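Local structure of Sodium/sialic acid symporter SiaT (Proteus mirabilis, 5NV9) at residues Phe78-Gly81 with Gln82-Ile86; Gly242-Phe245 with Ala246-Gln250; Ile86-Leu89 with Pro90-Tyr94; Phe289-Gly292 with Ser293-Val297. The protein takes up N-acetylneuraminic acid across the inner membrane, using the sodium gradient to drive import of the host-derived sugar as an energy source. All blocks are in the same frame, centred on the assembly; numbering follows the deposited sequence.

Interaction 1. Residues Phe78-Gly81 with Gln82-Ile86. With SLB (N-acetyl-beta-neuraminic acid), chain D.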
# COMPACT_ATOMS: atom_id res chain seq x y z
N PHE A 78 -3.78 13.72 -10.01
CA PHE A 78 -3.51 12.40 -9.51
C PHE A 78 -4.72 11.59 -9.04
O PHE A 78 -4.67 10.37 -9.00
CB PHE A 78 -2.53 12.47 -8.36
CG PHE A 78 -1.08 12.48 -8.79
CD1 PHE A 78 -0.62 13.34 -9.81
CD2 PHE A 78 -0.14 11.74 -8.07
CE1 PHE A 78 0.73 13.39 -10.16
CE2 PHE A 78 1.22 11.77 -8.44
CZ PHE A 78 1.65 12.60 -9.47
N ILE A 79 -5.82 12.26 -8.69
CA ILE A 79 -7.02 11.60 -8.25
C ILE A 79 -7.56 10.67 -9.37
O ILE A 79 -8.26 9.70 -9.08
CB ILE A 79 -8.11 12.58 -7.69
CG1 ILE A 79 -8.99 11.87 -6.64
CG2 ILE A 79 -8.95 13.20 -8.83
CD1 ILE A 79 -10.14 12.69 -6.11
N ILE A 80 -7.22 10.92 -10.61
CA ILE A 80 -7.59 9.97 -11.68
C ILE A 80 -7.09 8.57 -11.28
O ILE A 80 -7.78 7.57 -11.47
CB ILE A 80 -7.12 10.46 -13.07
CG1 ILE A 80 -7.87 11.75 -13.46
CG2 ILE A 80 -7.44 9.46 -14.17
CD1 ILE A 80 -7.11 12.59 -14.47
N GLY A 81 -5.93 8.50 -10.61
CA GLY A 81 -5.42 7.25 -10.05
C GLY A 81 -6.38 6.41 -9.24
O GLY A 81 -6.40 5.19 -9.39
N GLN A 82 -7.15 7.06 -8.37
CA GLN A 82 -8.13 6.40 -7.51
C GLN A 82 -9.27 5.75 -8.27
O GLN A 82 -9.70 4.62 -7.96
CB GLN A 82 -8.75 7.43 -6.51
CG GLN A 82 -7.72 8.25 -5.79
CD GLN A 82 -6.94 7.43 -4.77
OE1 GLN A 82 -7.43 6.42 -4.28
NE2 GLN A 82 -5.81 7.92 -4.37
N TYR A 83 -9.76 6.47 -9.26
CA TYR A 83 -10.86 5.97 -10.07
C TYR A 83 -10.43 4.86 -11.02
O TYR A 83 -11.22 3.96 -11.33
CB TYR A 83 -11.63 7.16 -10.73
CG TYR A 83 -12.24 7.98 -9.60
CD1 TYR A 83 -13.34 7.54 -8.92
CD2 TYR A 83 -11.63 9.14 -9.15
CE1 TYR A 83 -13.85 8.24 -7.83
CE2 TYR A 83 -12.13 9.85 -8.06
CZ TYR A 83 -13.24 9.38 -7.40
OH TYR A 83 -13.78 10.10 -6.36
N LEU A 84 -9.18 4.85 -11.44
CA LEU A 84 -8.67 3.73 -12.25
C LEU A 84 -8.54 2.47 -11.39
O LEU A 84 -8.57 1.41 -11.90
CB LEU A 84 -7.31 4.03 -12.86
CG LEU A 84 -7.36 5.14 -13.91
CD1 LEU A 84 -5.95 5.54 -14.40
CD2 LEU A 84 -8.24 4.73 -15.07
N ALA A 85 -8.38 2.64 -10.09
CA ALA A 85 -8.18 1.54 -9.13
C ALA A 85 -9.52 0.88 -8.89
O ALA A 85 -9.58 -0.31 -8.60
CB ALA A 85 -7.62 2.05 -7.82
N ILE A 86 -10.59 1.66 -9.01
CA ILE A 86 -11.92 1.09 -8.93
C ILE A 86 -12.29 0.45 -10.26
O ILE A 86 -12.79 -0.66 -10.29
CB ILE A 86 -12.95 2.16 -8.56
CG1 ILE A 86 -12.61 2.76 -7.21
CG2 ILE A 86 -14.39 1.62 -8.63
CD1 ILE A 86 -13.47 3.96 -6.89
C1 SLB D . -0.16 4.63 -0.14
C2 SLB D . -0.62 4.27 -1.53
C3 SLB D . 0.23 5.00 -2.54
C4 SLB D . -0.30 4.86 -3.98
C5 SLB D . -1.72 5.42 -3.95
C6 SLB D . -2.57 4.65 -2.91
C7 SLB D . -4.02 5.14 -2.77
C8 SLB D . -4.77 4.36 -1.73
C9 SLB D . -6.25 4.74 -1.71
C10 SLB D . -2.80 6.40 -5.94
C11 SLB D . -3.71 6.06 -7.09
N5 SLB D . -2.36 5.33 -5.27
O1A SLB D . -0.75 5.60 0.45
O1B SLB D . 0.83 3.98 0.36
O2 SLB D . -0.54 2.83 -1.75
O4 SLB D . 0.52 5.63 -4.93
O6 SLB D . -1.98 4.75 -1.62
O7 SLB D . -4.05 6.51 -2.36
O8 SLB D . -4.63 2.96 -1.98
O9 SLB D . -6.93 4.37 -2.94
O10 SLB D . -2.53 7.57 -5.61
O HOH W 1 -4.04 9.69 -6.13
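Phe78 and Gln82 meet through a water rather than directly: the water donates to Phe78 O at 3.0 Å, accepts from Gln82 NE2, and donates to O10 of the bound sialic acid's N-acetyl group. One solvent molecule thus joins the backbone of Phe78, the amide side chain and the sugar. Ile79 follows with both backbone and side chain. Its carbonyl oxygen receives Gln82 N at 3.0 Å in an i to i+3 bond that is bent, the donor standing 57° out of the carbonyl plane. The Ile79 side chain lies alongside Tyr83, pointing the same way, with CD1 4.0 Å from CE2 of the ring; CG1 also meets CG of Gln82, whose chain crosses it at about a right angle. Tyr83 OH goes on to bond Ala282 O. Leu84 N bonds to Ile80 O one turn back, while Ile80 CG2 and Leu84 CD1 touch loosely on the same flank. Gly81 has no side chain, and Gly81 C comes to 3.4 Å from the acetyl methyl C11 of the sugar; Gly81 O takes a weak bond from Ala85 N and a second bond from Asn247 ND2 of helix 236-253. Gln82 bends at chi2 (-71°), which turns its amide toward the sugar's glycerol chain. There NE2 donates to O7 at 3.0 Å, almost straight (171°), and OE1 accepts from O9 in a very short 2.5 Å bond. Thr58, Ser60, Thr63 and Arg135 supply further bonds to the ligand, completing the central substrate site of this outward-open LeuT-fold symporter.

Interaction 2. Residues Gly242-Phe245 with Ala246-Gln250. With SLB (N-acetyl-beta-neuraminic acid), chain D.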
# COMPACT_ATOMS: atom_id res chain seq x y z
N GLY A 242 0.43 5.30 -16.09
CA GLY A 242 1.21 4.94 -14.90
C GLY A 242 0.35 4.37 -13.76
O GLY A 242 0.65 3.29 -13.21
N PHE A 243 -0.74 5.07 -13.39
CA PHE A 243 -1.61 4.55 -12.33
C PHE A 243 -2.38 3.28 -12.72
O PHE A 243 -2.59 2.40 -11.84
CB PHE A 243 -2.58 5.59 -11.77
CG PHE A 243 -1.95 6.49 -10.74
CD1 PHE A 243 -1.22 5.98 -9.71
CD2 PHE A 243 -2.02 7.86 -10.86
CE1 PHE A 243 -0.60 6.80 -8.75
CE2 PHE A 243 -1.41 8.69 -9.92
CZ PHE A 243 -0.70 8.16 -8.86
N LEU A 244 -2.79 3.16 -13.99
CA LEU A 244 -3.39 1.93 -14.44
C LEU A 244 -2.47 0.76 -14.11
O LEU A 244 -2.89 -0.20 -13.49
CB LEU A 244 -3.69 1.98 -15.91
CG LEU A 244 -4.28 0.70 -16.51
CD1 LEU A 244 -5.58 0.42 -15.83
CD2 LEU A 244 -4.46 0.98 -17.99
N PHE A 245 -1.20 0.84 -14.51
CA PHE A 245 -0.31 -0.26 -14.26
C PHE A 245 0.04 -0.44 -12.78
O PHE A 245 0.20 -1.57 -12.34
CB PHE A 245 0.92 -0.22 -15.19
CG PHE A 245 0.58 -0.66 -16.58
CD1 PHE A 245 -0.15 0.16 -17.40
CD2 PHE A 245 0.92 -1.94 -17.03
CE1 PHE A 245 -0.55 -0.26 -18.67
CE2 PHE A 245 0.54 -2.36 -18.28
CZ PHE A 245 -0.18 -1.51 -19.12
N ALA A 246 0.12 0.65 -12.01
CA ALA A 246 0.43 0.53 -10.60
C ALA A 246 -0.72 -0.14 -9.87
O ALA A 246 -0.48 -0.89 -8.90
CB ALA A 246 0.73 1.89 -9.96
N ASN A 247 -1.93 0.15 -10.34
CA ASN A 247 -3.15 -0.37 -9.75
C ASN A 247 -3.29 -1.85 -10.12
O ASN A 247 -3.66 -2.65 -9.26
CB ASN A 247 -4.43 0.41 -10.18
CG ASN A 247 -4.50 1.82 -9.55
OD1 ASN A 247 -3.97 2.04 -8.47
ND2 ASN A 247 -5.09 2.77 -10.25
N ILE A 248 -2.96 -2.23 -11.37
CA ILE A 248 -2.98 -3.63 -11.71
C ILE A 248 -1.96 -4.35 -10.81
O ILE A 248 -2.22 -5.44 -10.28
CB ILE A 248 -2.72 -3.88 -13.19
CG1 ILE A 248 -3.90 -3.31 -14.01
CG2 ILE A 248 -2.67 -5.35 -13.49
CD1 ILE A 248 -3.47 -2.91 -15.42
N GLN A 249 -0.80 -3.76 -10.65
CA GLN A 249 0.19 -4.39 -9.72
C GLN A 249 -0.44 -4.61 -8.35
O GLN A 249 -0.37 -5.70 -7.76
CB GLN A 249 1.41 -3.51 -9.57
CG GLN A 249 2.38 -4.09 -8.56
CD GLN A 249 3.71 -3.36 -8.52
OE1 GLN A 249 4.23 -2.89 -9.53
NE2 GLN A 249 4.30 -3.32 -7.35
N GLN A 250 -1.03 -3.56 -7.84
CA GLN A 250 -1.54 -3.56 -6.41
C GLN A 250 -2.61 -4.62 -6.18
O GLN A 250 -2.57 -5.32 -5.19
CB GLN A 250 -2.07 -2.18 -6.04
CG GLN A 250 -2.60 -1.99 -4.61
CD GLN A 250 -1.50 -2.14 -3.56
OE1 GLN A 250 -0.93 -1.15 -3.09
NE2 GLN A 250 -1.20 -3.40 -3.20
C1 SLB D . -0.16 4.63 -0.14
C2 SLB D . -0.62 4.27 -1.53
C3 SLB D . 0.23 5.00 -2.54
C4 SLB D . -0.30 4.86 -3.98
C5 SLB D . -1.72 5.42 -3.95
C6 SLB D . -2.57 4.65 -2.91
C7 SLB D . -4.02 5.14 -2.77
C8 SLB D . -4.77 4.36 -1.73
C9 SLB D . -6.25 4.74 -1.71
C10 SLB D . -2.80 6.40 -5.94
C11 SLB D . -3.71 6.06 -7.09
N5 SLB D . -2.36 5.33 -5.27
O1A SLB D . -0.75 5.60 0.45
O1B SLB D . 0.83 3.98 0.36
O2 SLB D . -0.54 2.83 -1.75
O4 SLB D . 0.52 5.63 -4.93
O6 SLB D . -1.98 4.75 -1.62
O7 SLB D . -4.05 6.51 -2.36
O8 SLB D . -4.63 2.96 -1.98
O9 SLB D . -6.93 4.37 -2.94
O10 SLB D . -2.53 7.57 -5.61
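Phe243, whose CB lies beside Asn247 ND2, turns one face of its ring to the acetyl methyl of the bound sialic acid. C11 of the sugar sits over that face, shifted toward the rim and 3.6 Å from Phe243 CD1. It is a CH-pi type of approach, and Phe243 CE1 also comes to 3.6 Å from the acetyl carbon C10. Phe78 and Phe459 each meet this ring in a T-shaped, edge-to-face manner, which probably helps to hold it against the sugar. The backbone behind it is regular alpha-helix, part of transmembrane helix 236-253 of the LeuT fold. Ala246, Asn247, Ile248 and Gln249 each bond to the carbonyl four residues back, the last of these, Gln249 N to Phe245 O, at 2.9 Å. On another flank Leu244 and Ile248 run side by side, CG against CD1 at 3.9 Å. With CG anti to the backbone N (chi1 178°), Leu244 leans its branch along the helix toward this isoleucine. Asn247 turns its amide back over the preceding turn: ND2 hydrogen-bonds to Gly81 O of the adjacent helix, and although it is also 3.0 Å from Phe243 O, the angle there is too poor for a bond.

Interaction 3. Residues Ile86-Leu89 with Pro90-Tyr94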
# COMPACT_ATOMS: atom_id res chain seq x y z
N ILE A 86 -10.59 1.66 -9.01
CA ILE A 86 -11.92 1.09 -8.93
C ILE A 86 -12.29 0.45 -10.26
O ILE A 86 -12.79 -0.66 -10.29
CB ILE A 86 -12.95 2.16 -8.56
CG1 ILE A 86 -12.61 2.76 -7.21
CG2 ILE A 86 -14.39 1.62 -8.63
CD1 ILE A 86 -13.47 3.96 -6.89
N ALA A 87 -12.03 1.15 -11.37
CA ALA A 87 -12.37 0.63 -12.69
C ALA A 87 -11.78 -0.74 -13.03
O ALA A 87 -12.38 -1.48 -13.78
CB ALA A 87 -11.94 1.62 -13.75
N ILE A 88 -10.60 -1.08 -12.54
CA ILE A 88 -10.06 -2.42 -12.81
C ILE A 88 -10.66 -3.54 -11.95
O ILE A 88 -10.48 -4.70 -12.29
CB ILE A 88 -8.52 -2.50 -12.65
CG1 ILE A 88 -8.09 -2.14 -11.25
CG2 ILE A 88 -7.83 -1.57 -13.68
CD1 ILE A 88 -6.78 -2.76 -10.84
N LEU A 89 -11.36 -3.23 -10.85
CA LEU A 89 -11.83 -4.28 -9.92
C LEU A 89 -12.69 -5.42 -10.51
O LEU A 89 -12.52 -6.55 -10.10
CB LEU A 89 -12.51 -3.69 -8.65
CG LEU A 89 -11.57 -2.87 -7.75
CD1 LEU A 89 -12.24 -2.22 -6.54
CD2 LEU A 89 -10.34 -3.66 -7.32
N PRO A 90 -13.65 -5.11 -11.41
CA PRO A 90 -14.41 -6.19 -12.05
C PRO A 90 -13.51 -7.17 -12.88
O PRO A 90 -13.70 -8.41 -12.85
CB PRO A 90 -15.37 -5.43 -12.97
CG PRO A 90 -15.34 -4.00 -12.50
CD PRO A 90 -14.01 -3.79 -11.92
N LEU A 91 -12.49 -6.63 -13.51
CA LEU A 91 -11.53 -7.45 -14.25
C LEU A 91 -10.76 -8.37 -13.27
O LEU A 91 -10.48 -9.55 -13.59
CB LEU A 91 -10.55 -6.54 -14.98
CG LEU A 91 -11.12 -5.58 -16.05
CD1 LEU A 91 -11.88 -6.42 -17.06
CD2 LEU A 91 -12.01 -4.45 -15.51
N VAL A 92 -10.43 -7.86 -12.07
CA VAL A 92 -9.74 -8.68 -11.08
C VAL A 92 -10.67 -9.81 -10.63
O VAL A 92 -10.27 -10.97 -10.54
CB VAL A 92 -9.36 -7.85 -9.85
CG1 VAL A 92 -8.76 -8.76 -8.76
CG2 VAL A 92 -8.45 -6.69 -10.27
N PHE A 93 -11.92 -9.44 -10.33
CA PHE A 93 -12.95 -10.39 -9.91
C PHE A 93 -13.18 -11.50 -10.93
O PHE A 93 -13.22 -12.66 -10.57
CB PHE A 93 -14.26 -9.66 -9.59
CG PHE A 93 -15.31 -10.53 -8.99
CD1 PHE A 93 -15.18 -10.98 -7.68
CD2 PHE A 93 -16.42 -10.92 -9.74
CE1 PHE A 93 -16.13 -11.80 -7.10
CE2 PHE A 93 -17.41 -11.73 -9.17
CZ PHE A 93 -17.25 -12.19 -7.85
N TYR A 94 -13.38 -11.15 -12.18
CA TYR A 94 -13.72 -12.12 -13.18
C TYR A 94 -12.55 -12.96 -13.65
O TYR A 94 -12.73 -14.14 -13.88
CB TYR A 94 -14.42 -11.46 -14.37
CG TYR A 94 -15.81 -11.01 -13.98
CD1 TYR A 94 -16.73 -11.93 -13.43
CD2 TYR A 94 -16.23 -9.68 -14.16
CE1 TYR A 94 -18.01 -11.53 -13.04
CE2 TYR A 94 -17.50 -9.27 -13.78
CZ TYR A 94 -18.39 -10.20 -13.23
OH TYR A 94 -19.66 -9.82 -12.83
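Pro90 interrupts the backbone bonding of a membrane-spanning segment, and its ring sits against Leu89 and the carbonyls of Ile86 and Ala87 at the join of helices 80-87 and 89-102. Lacking an N-H, Pro90 cannot bond to the turn before it; its CD lies 3.7 Å from Ile86 O and 3.4 Å from Ala87 O. The disturbance reaches one residue further, because Leu91 N stands 5.2 Å from Ala87 O, too far for the usual i to i+4 bond. The side chain of Leu91 bends back instead, CD2 resting 3.5 Å from Ala87 O. This is a proline interruption between two helical segments of one transmembrane stretch, which leads from the sialic acid site toward the cytoplasmic side. Meanwhile Ile86 O turns to Leu89 N, an i to i+3 bond that tightens the chain just before the proline. Bonds four residues apart resume beyond it, though the helix widens into a pi-type turn at 92-94. Val92 N donates to Ile88 O in the carbonyl plane, and Phe93 N reaches Leu89 O at 3.0 Å, nearly straight (168°). Side chains add little across the join: Ile88 CD1 and Val92 CG2 are 4.3 Å apart, both on the flank that faces helix 236-253, where Ile88 rests on Leu244 and Val92 on Thr252. Leu89 and Phe93, one turn apart, both reach helix 267-301, Leu89 touching Asn277 while Phe93 packs against Leu274 and Lys271.

Interaction 4. Residues Phe289-Gly292 with Ser293-Val297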
# COMPACT_ATOMS: atom_id res chain seq x y z
N PHE A 289 -7.24 15.26 -1.11
CA PHE A 289 -7.04 16.35 -2.08
C PHE A 289 -7.69 17.61 -1.53
O PHE A 289 -7.06 18.67 -1.52
CB PHE A 289 -7.64 15.98 -3.45
CG PHE A 289 -6.79 14.99 -4.19
CD1 PHE A 289 -5.70 15.44 -4.91
CD2 PHE A 289 -7.01 13.60 -4.09
CE1 PHE A 289 -4.87 14.53 -5.59
CE2 PHE A 289 -6.15 12.70 -4.75
CZ PHE A 289 -5.07 13.17 -5.49
N ALA A 290 -8.94 17.49 -1.06
CA ALA A 290 -9.68 18.65 -0.57
C ALA A 290 -8.95 19.32 0.56
O ALA A 290 -8.91 20.56 0.63
CB ALA A 290 -11.13 18.32 -0.22
N ILE A 291 -8.29 18.51 1.39
CA ILE A 291 -7.46 19.05 2.46
C ILE A 291 -6.30 19.97 1.98
O ILE A 291 -6.13 21.06 2.55
CB ILE A 291 -6.95 17.96 3.43
CG1 ILE A 291 -8.10 17.48 4.30
CG2 ILE A 291 -5.88 18.50 4.34
CD1 ILE A 291 -7.83 16.08 4.82
N GLY A 292 -5.54 19.53 0.97
CA GLY A 292 -4.48 20.35 0.37
C GLY A 292 -5.00 21.61 -0.26
O GLY A 292 -4.44 22.65 -0.09
N SER A 293 -6.10 21.53 -0.98
CA SER A 293 -6.71 22.73 -1.49
C SER A 293 -7.21 23.70 -0.40
O SER A 293 -7.02 24.94 -0.49
CB SER A 293 -7.85 22.31 -2.42
OG SER A 293 -7.33 21.61 -3.53
N ALA A 294 -7.85 23.14 0.62
CA ALA A 294 -8.26 23.93 1.81
C ALA A 294 -7.13 24.60 2.50
O ALA A 294 -7.27 25.77 2.86
CB ALA A 294 -9.07 23.09 2.79
N LEU A 295 -6.01 23.89 2.69
CA LEU A 295 -4.89 24.45 3.41
C LEU A 295 -4.24 25.55 2.64
O LEU A 295 -3.68 26.47 3.25
CB LEU A 295 -3.83 23.39 3.72
CG LEU A 295 -4.19 22.37 4.82
CD1 LEU A 295 -3.21 21.28 4.89
CD2 LEU A 295 -4.33 23.00 6.17
N PHE A 296 -4.22 25.39 1.30
CA PHE A 296 -3.70 26.38 0.39
C PHE A 296 -4.48 27.69 0.56
O PHE A 296 -3.87 28.77 0.68
CB PHE A 296 -3.79 25.87 -1.04
CG PHE A 296 -3.71 26.94 -2.05
CD1 PHE A 296 -2.52 27.54 -2.31
CD2 PHE A 296 -4.83 27.33 -2.72
CE1 PHE A 296 -2.42 28.56 -3.23
CE2 PHE A 296 -4.75 28.36 -3.64
CZ PHE A 296 -3.55 28.98 -3.89
N VAL A 297 -5.81 27.60 0.54
CA VAL A 297 -6.66 28.78 0.78
C VAL A 297 -6.44 29.34 2.17
O VAL A 297 -6.29 30.55 2.34
CB VAL A 297 -8.11 28.51 0.49
CG1 VAL A 297 -8.93 29.76 0.74
CG2 VAL A 297 -8.27 28.07 -0.95
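Phe289 to Gly292 and Ser293 to Phe296 are joined first of all by four consecutive i to i+4 backbone bonds, the pattern of uninterrupted alpha-helix. Ser293 N to Phe289 O is 3.1 Å and almost straight (171°), Ala294 N to Ala290 O and Leu295 N to Ile291 O are both 2.8 Å, and Phe296 N closes the series on Gly292 O. Apolar contact is concentrated in one pair: Ile291 and Leu295 lie alongside each other one turn apart, CG2 touching CD1 at 3.9 Å. Ile291 has CG2 anti to its backbone nitrogen, which tips that methyl toward the next turn, while Leu295 CG rests 3.3 Å from Ile291 O. Ala294 CB lies 3.3 Å from Ala290 O. Of the polar and aromatic groups, Ser293 OG is hydrogen-bonded by Trp76 NE1, an indole that also meets the ring of Phe289 at an oblique angle. The Phe296 ring receives Ser293 O at its edge, in plane, and makes a cation-pi contact with Lys220. This stretch belongs to helix 267-301 where it leaves the membrane on the periplasmic side. Ala290, Ile291, Ala294 and Leu295 pack on helix 155-203, Phe289 and again Ile291 and Leu295 on helix 61-73, and the Ile291-Leu295 pair also reaches helix 315-323.

Overall arrangement
Interactions 1 and 3 lie in series on one transmembrane stretch and share Ile86, their centres 13 Å apart; interactions 2 and 4 follow later in the chain on helices 236-253 and 267-301. Interaction 2 packs beside both parts of the first stretch, 10 Å from interaction 1 and 12 Å from interaction 3 between centres, with Ile88 CG2 3.7 Å from Leu244 CD1. Interactions 1 and 2 both touch the sialic acid. Interaction 4 is more remote, its centre about 19 Å from that of interaction 1, yet Phe289 CZ reaches Ile79 N at 3.4 Å. The sugar-binding helix is thus flanked by both later helices, its proline-interrupted end leading toward the cytoplasm.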